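Local coordinates for Pyrsv_gp04 (Pyrobaculum spherical virus, PDB 2VXZ), which is of unknown function but is probably a viral transcriptional regulator that binds DNA through helix-turn-helix elements, at residues A[28-31]-A[32-36]; A[125-128]-A[129-133]. All coordinates share one frame; numbering follows the deposited sequence.

Contact 1 of 2, residues A[28-31]-A[32-36]; sequences SLIQ and QRLGL
R33 N reaches L29 O at 2.9 Å. L34 N meets I30 O at 3.0 Å, and Q32 N bonds S28 O, so the bonding up to here is plain alpha-helical. Q31 O then accepts the backbone N-H of L36 at 3.0 Å. The donor lies in the carbonyl plane, on a lone pair. A weak bond from G35 N to Q32 O, 3.4 Å long, joins it. G35 has positive phi (66°), and these last two bonds form a Schellman motif that closes the helix.

Two pairs of side chains pack along this last turn. L29 and R33 lie side by side and point the same way. CG of L29 is anti to the backbone N (chi1 -177°), which carries its CD1 to 3.8 Å from R33 CG. The R33 chain is bent at chi2 (-73°), and L29 CD1 also covers one face of the guanidinium. L29 CD1 further meets the amide oxygen of Q32, with OE1 at 3.9 Å. On another side of the helix, I30 CG2 rests against L34 CD1 at 4.1 Å.

S28 OG bonds T26 OG1 before the helix, and Q31 OE1 bonds H38 ND1 beyond the turn. Helix 27-34, this turn and helix 38-50 make up the helix-turn-helix of a winged-helix fold. I30 and L36 pack on helix 38-50 through I45, A41 and L44. R33 and L34 lean on helix 7-20, where R12 also bonds L34 O. S28 and L29 touch P119 in a distant loop. Strand 25-26 leads directly into the helix.

Contact 2 of 2, residues A[125-128]-A[129-133]; sequences AIIL and SFLNH
The first two turns of helix 125-139 bring I127 against F130 and L131. I127 CD1 approaches the F130 ring obliquely and lies 3.9 Å from F130 CD2. The same I127 side chain also crosses L131, with I127 CG1 at 4.2 Å from L131 CD1. With CG1 anti to the backbone N (chi1 -164°), the longer branch of I127 runs towards the next turn. Its end can then meet the base of F130 as well, with I127 CD1 at 4.1 Å from F130 CB.

The helix belongs to the PSV transcriptional regulator domain, of the helix-turn-helix clan. Its buried side, with I127, F130 and L131, packs against helix 97-106, the loop around I118 and I120, and the strand pair 55-59 and 62-66. I127 touches I118 and I120. F130 meets I118, F59 and V62, and L131 packs on H101 and I104 of helix 97-106.

Four successive backbone bonds hold the turns together. L131 N to I127 O is 2.9 Å. N132 N to L128 O is 2.8 Å. S129 N and F130 N bond A125 O and I126 O in the same way. Two polar side chains have partners beyond this helix. S129 OG bonds N61 OD1 between strands 55-59 and 62-66. N132 OD1 accepts hydrogen bonds from Y151 OH and T149 OG1.

How the contacts relate
From the N terminus, helix 7-20 and strand 25-26 come first. Contact 1 follows, spanning helix 27-34 and the turn into helix 38-50. Strands 55-59 and 62-66 then complete the winged-helix part. After helices 69-89, 97-106 and 108-115, contact 2 opens helix 125-139. The contacts are in series and neither nest nor cross. Each is local and closes no long loop. The centres of contact 1 and contact 2 are about 19 Å apart, and they do not touch. Contact 1 joins helices of the N-terminal part and also touches P119, in the loop whose I118 and I120 lie against contact 2. Contact 2 ties helix 97-106 to the two long strands.

Contact 1 of 2, residues A[28-31]-A[32-36]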
loop_
_atom_site.group_PDB
_atom_site.type_symbol
_atom_site.label_atom_id
_atom_site.label_comp_id
_atom_site.label_asym_id
_atom_site.label_seq_id
_atom_site.Cartn_x
_atom_site.Cartn_y
_atom_site.Cartn_z
ATOM N N SER A 28 -8.200 -3.231 -3.753
ATOM C CA SER A 28 -9.286 -2.536 -3.055
ATOM C C SER A 28 -9.438 -1.079 -3.486
ATOM O O SER A 28 -10.557 -0.596 -3.635
ATOM C CB SER A 28 -9.141 -2.618 -1.532
ATOM O OG SER A 28 -7.880 -2.145 -1.125
ATOM N N LEU A 29 -8.323 -0.384 -3.694
ATOM C CA LEU A 29 -8.399 1.003 -4.128
ATOM C C LEU A 29 -8.901 1.080 -5.564
ATOM O O LEU A 29 -9.753 1.920 -5.884
ATOM C CB LEU A 29 -7.050 1.700 -4.001
ATOM C CG LEU A 29 -7.037 3.187 -4.353
ATOM C CD1 LEU A 29 -8.081 3.983 -3.562
ATOM C CD2 LEU A 29 -5.638 3.774 -4.134
ATOM N N ILE A 30 -8.389 0.197 -6.423
ATOM C CA ILE A 30 -8.871 0.116 -7.818
ATOM C C ILE A 30 -10.379 -0.125 -7.879
ATOM O O ILE A 30 -11.098 0.578 -8.591
ATOM C CB ILE A 30 -8.087 -0.987 -8.615
ATOM C CG1 ILE A 30 -6.621 -0.583 -8.732
ATOM C CG2 ILE A 30 -8.695 -1.199 -10.021
ATOM C CD1 ILE A 30 -5.664 -1.716 -9.074
ATOM N N GLN A 31 -10.871 -1.121 -7.134
ATOM C CA GLN A 31 -12.311 -1.398 -7.066
ATOM C C GLN A 31 -13.120 -0.168 -6.699
ATOM O O GLN A 31 -14.138 0.117 -7.323
ATOM C CB GLN A 31 -12.630 -2.435 -6.000
ATOM C CG GLN A 31 -12.125 -3.790 -6.273
ATOM C CD GLN A 31 -12.170 -4.639 -5.022
ATOM O OE1 GLN A 31 -11.175 -5.235 -4.626
ATOM N NE2 GLN A 31 -13.328 -4.662 -4.370
ATOM N N GLN A 32 -12.669 0.524 -5.658
ATOM C CA GLN A 32 -13.372 1.690 -5.137
ATOM C C GLN A 32 -13.387 2.822 -6.155
ATOM O O GLN A 32 -14.455 3.392 -6.456
ATOM C CB GLN A 32 -12.746 2.152 -3.817
ATOM C CG GLN A 32 -13.486 3.324 -3.161
ATOM C CD GLN A 32 -13.056 4.686 -3.666
ATOM O OE1 GLN A 32 -11.871 4.945 -3.868
ATOM N NE2 GLN A 32 -14.025 5.574 -3.860
ATOM N N ARG A 33 -12.211 3.123 -6.703
ATOM C CA ARG A 33 -12.052 4.257 -7.594
ATOM C C ARG A 33 -12.872 4.101 -8.849
ATOM O O ARG A 33 -13.419 5.082 -9.350
ATOM C CB ARG A 33 -10.580 4.445 -7.966
ATOM C CG ARG A 33 -9.748 5.048 -6.859
ATOM C CD ARG A 33 -10.063 6.511 -6.677
ATOM N NE ARG A 33 -9.285 7.114 -5.603
ATOM C CZ ARG A 33 -8.043 7.567 -5.718
ATOM N NH1 ARG A 33 -7.387 7.486 -6.870
ATOM N NH2 ARG A 33 -7.444 8.090 -4.659
ATOM N N LEU A 34 -12.952 2.868 -9.351
ATOM C CA LEU A 34 -13.609 2.592 -10.623
ATOM C C LEU A 34 -15.021 2.028 -10.493
ATOM O O LEU A 34 -15.670 1.774 -11.502
ATOM C CB LEU A 34 -12.731 1.652 -11.452
ATOM C CG LEU A 34 -11.325 2.163 -11.767
ATOM C CD1 LEU A 34 -10.602 1.228 -12.719
ATOM C CD2 LEU A 34 -11.383 3.558 -12.352
ATOM N N GLY A 35 -15.500 1.835 -9.272
ATOM C CA GLY A 35 -16.860 1.317 -9.050
ATOM C C GLY A 35 -17.050 -0.106 -9.541
ATOM O O GLY A 35 -18.132 -0.460 -10.032
ATOM N N LEU A 36 -16.009 -0.917 -9.382
ATOM C CA LEU A 36 -16.025 -2.323 -9.798
ATOM C C LEU A 36 -16.380 -3.237 -8.646
ATOM O O LEU A 36 -16.067 -2.932 -7.505
ATOM C CB LEU A 36 -14.653 -2.737 -10.321
ATOM C CG LEU A 36 -14.255 -2.171 -11.685
ATOM C CD1 LEU A 36 -12.759 -2.345 -11.952
ATOM C CD2 LEU A 36 -15.095 -2.800 -12.799
#

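Contact 2 of 2, residues A[125-128]-A[129-133]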
loop_
_atom_site.group_PDB
_atom_site.type_symbol
_atom_site.label_atom_id
_atom_site.label_comp_id
_atom_site.label_asym_id
_atom_site.label_seq_id
_atom_site.Cartn_x
_atom_site.Cartn_y
_atom_site.Cartn_z
ATOM N N ALA A 125 -8.308 -3.990 10.495
ATOM C CA ALA A 125 -7.348 -5.096 10.578
ATOM C C ALA A 125 -6.459 -5.118 9.339
ATOM O O ALA A 125 -5.256 -5.337 9.431
ATOM C CB ALA A 125 -8.077 -6.426 10.711
ATOM N N ILE A 126 -7.071 -4.891 8.179
ATOM C CA ILE A 126 -6.357 -4.896 6.909
ATOM C C ILE A 126 -5.272 -3.841 6.853
ATOM O O ILE A 126 -4.132 -4.156 6.506
ATOM C CB ILE A 126 -7.318 -4.704 5.720
ATOM C CG1 ILE A 126 -8.180 -5.956 5.556
ATOM C CG2 ILE A 126 -6.534 -4.411 4.421
ATOM C CD1 ILE A 126 -9.332 -5.777 4.578
ATOM N N ILE A 127 -5.603 -2.597 7.187
ATOM C CA ILE A 127 -4.597 -1.545 7.113
ATOM C C ILE A 127 -3.518 -1.732 8.185
ATOM O O ILE A 127 -2.351 -1.427 7.944
ATOM C CB ILE A 127 -5.202 -0.120 7.165
ATOM C CG1 ILE A 127 -4.175 0.928 6.696
ATOM C CG2 ILE A 127 -5.636 0.212 8.560
ATOM C CD1 ILE A 127 -3.615 0.712 5.290
ATOM N N LEU A 128 -3.883 -2.251 9.352
ATOM C CA LEU A 128 -2.865 -2.531 10.366
ATOM C C LEU A 128 -1.858 -3.595 9.898
ATOM O O LEU A 128 -0.657 -3.471 10.126
ATOM C CB LEU A 128 -3.511 -2.937 11.687
ATOM C CG LEU A 128 -4.245 -1.798 12.407
ATOM C CD1 LEU A 128 -4.987 -2.300 13.617
ATOM C CD2 LEU A 128 -3.244 -0.699 12.801
ATOM N N SER A 129 -2.354 -4.631 9.230
ATOM C CA SER A 129 -1.494 -5.677 8.683
ATOM C C SER A 129 -0.568 -5.113 7.597
ATOM O O SER A 129 0.613 -5.465 7.523
ATOM C CB SER A 129 -2.367 -6.810 8.128
ATOM O OG SER A 129 -1.587 -7.893 7.657
ATOM N N PHE A 130 -1.112 -4.231 6.759
ATOM C CA PHE A 130 -0.346 -3.570 5.705
ATOM C C PHE A 130 0.777 -2.728 6.322
ATOM O O PHE A 130 1.934 -2.823 5.926
ATOM C CB PHE A 130 -1.275 -2.684 4.869
ATOM C CG PHE A 130 -0.579 -1.874 3.811
ATOM C CD1 PHE A 130 -0.366 -2.402 2.545
ATOM C CD2 PHE A 130 -0.161 -0.578 4.065
ATOM C CE1 PHE A 130 0.260 -1.653 1.555
ATOM C CE2 PHE A 130 0.451 0.170 3.090
ATOM C CZ PHE A 130 0.669 -0.365 1.828
ATOM N N LEU A 131 0.424 -1.881 7.278
ATOM C CA LEU A 131 1.420 -1.017 7.938
ATOM C C LEU A 131 2.442 -1.828 8.773
ATOM O O LEU A 131 3.615 -1.444 8.887
ATOM C CB LEU A 131 0.711 0.018 8.808
ATOM C CG LEU A 131 -0.088 1.072 8.031
ATOM C CD1 LEU A 131 -0.846 1.947 8.994
ATOM C CD2 LEU A 131 0.803 1.918 7.138
ATOM N N ASN A 132 1.995 -2.944 9.349
ATOM C CA ASN A 132 2.896 -3.853 10.054
ATOM C C ASN A 132 3.943 -4.411 9.097
ATOM O O ASN A 132 5.117 -4.489 9.425
ATOM C CB ASN A 132 2.123 -5.016 10.674
ATOM C CG ASN A 132 2.985 -5.878 11.558
ATOM O OD1 ASN A 132 3.564 -5.392 12.518
ATOM N ND2 ASN A 132 3.067 -7.186 11.244
ATOM N N HIS A 133 3.504 -4.795 7.900
ATOM C CA HIS A 133 4.420 -5.326 6.900
ATOM C C HIS A 133 5.469 -4.281 6.512
ATOM O O HIS A 133 6.660 -4.594 6.385
ATOM C CB HIS A 133 3.641 -5.788 5.671
ATOM C CG HIS A 133 4.492 -6.502 4.675
ATOM N ND1 HIS A 133 4.857 -7.825 4.821
ATOM C CD2 HIS A 133 5.076 -6.070 3.538
ATOM C CE1 HIS A 133 5.614 -8.175 3.800
ATOM N NE2 HIS A 133 5.771 -7.128 3.012
#